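Local coordinates for protein PKD domain (Vibrio anguillarum, PDB 6AEM) that is a calcium-binding polycystic-kidney-disease domain of the bacterial protease Epp, its precise role in the protease being unknown, at residues Tyr56-Leu66 and Thr78-Val86. Sequence-based numbering, arbitrary orientation.
Sequences YTRAGQYTVSL and TTRTTQVEV. With ZN (zinc ion), chain F.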
loop_
_atom_site.group_PDB
_atom_site.type_symbol
_atom_site.label_atom_id
_atom_site.label_comp_id
_atom_site.label_asym_id
_atom_site.label_seq_id
_atom_site.Cartn_x
_atom_site.Cartn_y
_atom_site.Cartn_z
ATOM N N TYR A 56 -10.666 -9.419 -1.415
ATOM C CA TYR A 56 -11.260 -9.730 -0.127
ATOM C C TYR A 56 -12.252 -10.872 -0.317
ATOM O O TYR A 56 -12.850 -11.029 -1.392
ATOM C CB TYR A 56 -11.971 -8.499 0.463
ATOM C CG TYR A 56 -10.998 -7.391 0.810
ATOM C CD1 TYR A 56 -10.197 -7.471 1.948
ATOM C CD2 TYR A 56 -10.826 -6.286 -0.029
ATOM C CE1 TYR A 56 -9.279 -6.463 2.246
ATOM C CE2 TYR A 56 -9.910 -5.270 0.270
ATOM C CZ TYR A 56 -9.146 -5.356 1.424
ATOM O OH TYR A 56 -8.235 -4.347 1.660
ATOM N N THR A 57 -12.396 -11.701 0.718
ATOM C CA THR A 57 -13.373 -12.790 0.681
ATOM C C THR A 57 -14.749 -12.373 1.179
ATOM O O THR A 57 -15.711 -13.139 1.014
ATOM C CB THR A 57 -12.882 -13.990 1.502
ATOM O OG1 THR A 57 -12.837 -13.640 2.890
ATOM C CG2 THR A 57 -11.511 -14.444 1.040
ATOM N N ARG A 58 -14.865 -11.210 1.805
ATOM C CA ARG A 58 -16.145 -10.679 2.241
ATOM C C ARG A 58 -16.160 -9.160 2.147
ATOM O O ARG A 58 -15.120 -8.496 2.213
ATOM C CB ARG A 58 -16.485 -11.153 3.641
ATOM C CG ARG A 58 -15.435 -10.772 4.663
ATOM C CD ARG A 58 -14.954 -12.042 5.363
ATOM N NE ARG A 58 -15.620 -12.190 6.647
ATOM C CZ ARG A 58 -15.611 -13.293 7.384
ATOM N NH1 ARG A 58 -16.256 -13.298 8.536
ATOM N NH2 ARG A 58 -15.042 -14.405 6.937
ATOM N N ALA A 59 -17.365 -8.621 1.966
ATOM C CA ALA A 59 -17.555 -7.181 1.918
ATOM C C ALA A 59 -17.134 -6.549 3.239
ATOM O O ALA A 59 -17.123 -7.200 4.283
ATOM C CB ALA A 59 -19.019 -6.849 1.613
ATOM N N GLY A 60 -16.804 -5.264 3.187
ATOM C CA GLY A 60 -16.571 -4.489 4.393
ATOM C C GLY A 60 -15.675 -3.291 4.150
ATOM O O GLY A 60 -15.291 -3.000 3.038
ATOM N N GLN A 61 -15.411 -2.569 5.244
ATOM C CA GLN A 61 -14.445 -1.476 5.290
ATOM C C GLN A 61 -13.156 -2.018 5.870
ATOM O O GLN A 61 -13.173 -2.631 6.952
ATOM C CB GLN A 61 -14.861 -0.301 6.197
ATOM C CG GLN A 61 -13.543 0.614 6.570
ATOM C CD GLN A 61 -13.722 1.835 7.505
ATOM O OE1 GLN A 61 -13.125 1.877 8.649
ATOM N NE2 GLN A 61 -14.423 2.853 7.015
ATOM N N TYR A 62 -12.042 -1.712 5.217
ATOM C CA TYR A 62 -10.741 -2.199 5.631
ATOM C C TYR A 62 -9.761 -1.031 5.587
ATOM O O TYR A 62 -9.916 -0.090 4.772
ATOM C CB TYR A 62 -10.225 -3.257 4.636
ATOM C CG TYR A 62 -11.079 -4.491 4.543
ATOM C CD1 TYR A 62 -10.931 -5.551 5.445
ATOM C CD2 TYR A 62 -12.032 -4.624 3.547
ATOM C CE1 TYR A 62 -11.732 -6.702 5.371
ATOM C CE2 TYR A 62 -12.818 -5.773 3.476
ATOM C CZ TYR A 62 -12.657 -6.804 4.382
ATOM O OH TYR A 62 -13.418 -7.951 4.273
ATOM N N THR A 63 -8.759 -1.087 6.470
ATOM C CA THR A 63 -7.638 -0.156 6.426
ATOM C C THR A 63 -6.489 -0.861 5.699
ATOM O O THR A 63 -6.055 -1.944 6.109
ATOM C CB THR A 63 -7.238 0.261 7.843
ATOM O OG1 THR A 63 -8.304 0.994 8.455
ATOM C CG2 THR A 63 -5.977 1.133 7.828
ATOM N N VAL A 64 -6.013 -0.237 4.609
ATOM C CA VAL A 64 -4.871 -0.717 3.835
ATOM C C VAL A 64 -3.679 0.153 4.186
ATOM O O VAL A 64 -3.778 1.386 4.151
ATOM C CB VAL A 64 -5.183 -0.657 2.332
ATOM C CG1 VAL A 64 -3.973 -1.019 1.497
ATOM C CG2 VAL A 64 -6.369 -1.568 1.991
ATOM N N SER A 65 -2.564 -0.489 4.516
ATOM C CA SER A 65 -1.353 0.194 4.938
ATOM C C SER A 65 -0.189 -0.133 4.018
ATOM O O SER A 65 -0.027 -1.285 3.596
ATOM C CB SER A 65 -0.960 -0.294 6.332
ATOM O OG SER A 65 -1.979 -0.067 7.276
ATOM N N LEU A 66 0.627 0.891 3.731
ATOM C CA LEU A 66 1.846 0.699 2.958
ATOM C C LEU A 66 2.995 1.370 3.685
ATOM O O LEU A 66 2.944 2.582 3.951
ATOM C CB LEU A 66 1.740 1.312 1.560
ATOM C CG LEU A 66 3.038 1.339 0.739
ATOM C CD1 LEU A 66 3.559 -0.061 0.477
ATOM C CD2 LEU A 66 2.799 2.123 -0.550
ATOM N N THR A 78 1.851 5.100 5.091
ATOM C CA THR A 78 0.587 5.763 4.760
ATOM C C THR A 78 -0.509 4.719 4.740
ATOM O O THR A 78 -0.303 3.625 4.230
ATOM C CB THR A 78 0.668 6.555 3.461
ATOM O OG1 THR A 78 1.604 7.619 3.646
ATOM C CG2 THR A 78 -0.698 7.113 3.069
ATOM N N THR A 79 -1.660 5.057 5.319
ATOM C CA THR A 79 -2.792 4.130 5.324
ATOM C C THR A 79 -4.026 4.821 4.760
ATOM O O THR A 79 -4.166 6.030 4.851
ATOM C CB THR A 79 -3.120 3.535 6.712
ATOM O OG1 THR A 79 -3.831 4.490 7.512
ATOM C CG2 THR A 79 -1.854 3.097 7.457
ATOM N N ARG A 80 -4.964 4.036 4.224
ATOM C CA ARG A 80 -6.230 4.560 3.710
ATOM C C ARG A 80 -7.322 3.533 3.989
ATOM O O ARG A 80 -7.120 2.341 3.761
ATOM C CB ARG A 80 -6.213 4.813 2.204
ATOM C CG ARG A 80 -5.143 5.745 1.705
ATOM C CD ARG A 80 -5.317 5.886 0.166
ATOM N NE ARG A 80 -4.480 6.962 -0.346
ATOM C CZ ARG A 80 -4.731 8.245 -0.175
ATOM N NH1 ARG A 80 -5.857 8.648 0.392
ATOM N NH2 ARG A 80 -3.857 9.122 -0.655
ATOM N N THR A 81 -8.497 4.009 4.437
ATOM C CA THR A 81 -9.654 3.115 4.469
ATOM C C THR A 81 -10.218 2.927 3.051
ATOM O O THR A 81 -10.115 3.807 2.178
ATOM C CB THR A 81 -10.748 3.617 5.428
ATOM O OG1 THR A 81 -11.139 4.956 5.074
ATOM C CG2 THR A 81 -10.259 3.553 6.878
ATOM N N THR A 82 -10.811 1.756 2.822
ATOM C CA THR A 82 -11.509 1.441 1.590
ATOM C C THR A 82 -12.747 0.640 1.952
ATOM O O THR A 82 -12.831 0.011 3.007
ATOM C CB THR A 82 -10.585 0.669 0.621
ATOM O OG1 THR A 82 -11.192 0.610 -0.673
ATOM C CG2 THR A 82 -10.269 -0.727 1.120
ATOM N N GLN A 83 -13.710 0.679 1.062
ATOM C CA GLN A 83 -14.939 -0.081 1.222
ATOM C C GLN A 83 -15.116 -0.954 -0.005
ATOM O O GLN A 83 -14.987 -0.474 -1.138
ATOM C CB GLN A 83 -16.152 0.838 1.390
ATOM C CG GLN A 83 -16.140 1.674 2.671
ATOM C CD GLN A 83 -15.224 2.888 2.617
ATOM O OE1 GLN A 83 -15.114 3.560 1.582
ATOM N NE2 GLN A 83 -14.540 3.164 3.737
ATOM N N VAL A 84 -15.413 -2.228 0.211
ATOM C CA VAL A 84 -15.704 -3.138 -0.885
ATOM C C VAL A 84 -17.057 -3.770 -0.630
ATOM O O VAL A 84 -17.435 -4.025 0.519
ATOM C CB VAL A 84 -14.617 -4.207 -1.125
ATOM C CG1 VAL A 84 -13.328 -3.536 -1.570
ATOM C CG2 VAL A 84 -14.388 -5.063 0.098
ATOM N N GLU A 85 -17.791 -3.985 -1.703
ATOM C CA GLU A 85 -19.120 -4.552 -1.649
ATOM C C GLU A 85 -19.175 -5.724 -2.609
ATOM O O GLU A 85 -18.501 -5.730 -3.634
ATOM C CB GLU A 85 -20.168 -3.532 -2.122
ATOM C CG GLU A 85 -20.163 -2.218 -1.366
ATOM C CD GLU A 85 -20.797 -1.100 -2.165
ATOM O OE1 GLU A 85 -21.735 -1.369 -2.945
ATOM O OE2 GLU A 85 -20.327 0.043 -2.052
ATOM N N VAL A 86 -19.977 -6.723 -2.259
ATOM C CA VAL A 86 -20.225 -7.800 -3.223
ATOM C C VAL A 86 -20.942 -7.217 -4.434
ATOM O O VAL A 86 -21.834 -6.360 -4.272
ATOM C CB VAL A 86 -21.054 -8.931 -2.588
ATOM C CG1 VAL A 86 -20.390 -9.440 -1.316
ATOM C CG2 VAL A 86 -22.472 -8.473 -2.308
HETATM ZN ZN ZN F . -22.030 0.820 -3.344
HETATM O O HOH W 1 -23.305 -0.761 -4.241
HETATM O O HOH W 2 -21.806 -0.114 -5.746
HETATM O O HOH W 3 -21.195 2.621 -1.968
#
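Val84 turns its CG2 methyl to two tyrosines at once, 3.8 Å from CD2 of Tyr56 and equally close to CE2 of Tyr62, whose ring it meets at the edge. With chi1 at -65°, Val84 CG1 is anti to the carbonyl carbon and CG2 falls between that carbon and the backbone N, where it touches both rings. The tyrosines stack on each other in an offset manner, Tyr62 CD2 lying 3.5 Å above the Tyr56 ring. Both hydroxyls are tied down: Tyr62 OH donates to Arg58 O (2.7 Å) from above the carbonyl plane, and Tyr56 OH bonds to Phe41 O. Further along this face, CG2 of Thr82 packs 4.1 Å from CG2 of Val64, with Leu14 of strand 12-17 touching both residues.

Eight backbone hydrogen bonds join the strands in four reciprocal pairs, from Gly60-Val84 to Leu66-Thr78; Thr82 N to Tyr62 O is 2.8 Å. On the other, more exposed face, Thr63 OG1 lies against Thr81 CG2 (3.6 Å). Beyond the paired strands, Glu85 chelates a zinc ion through both carboxylate oxygens, alongside three water ligands. The whole is an antiparallel beta hairpin whose second strand, 75-84, is outermost in its sheet of the PKD beta sandwich; the Val64, Leu66 and Val84 face packs against strands 12-17 and 20-25.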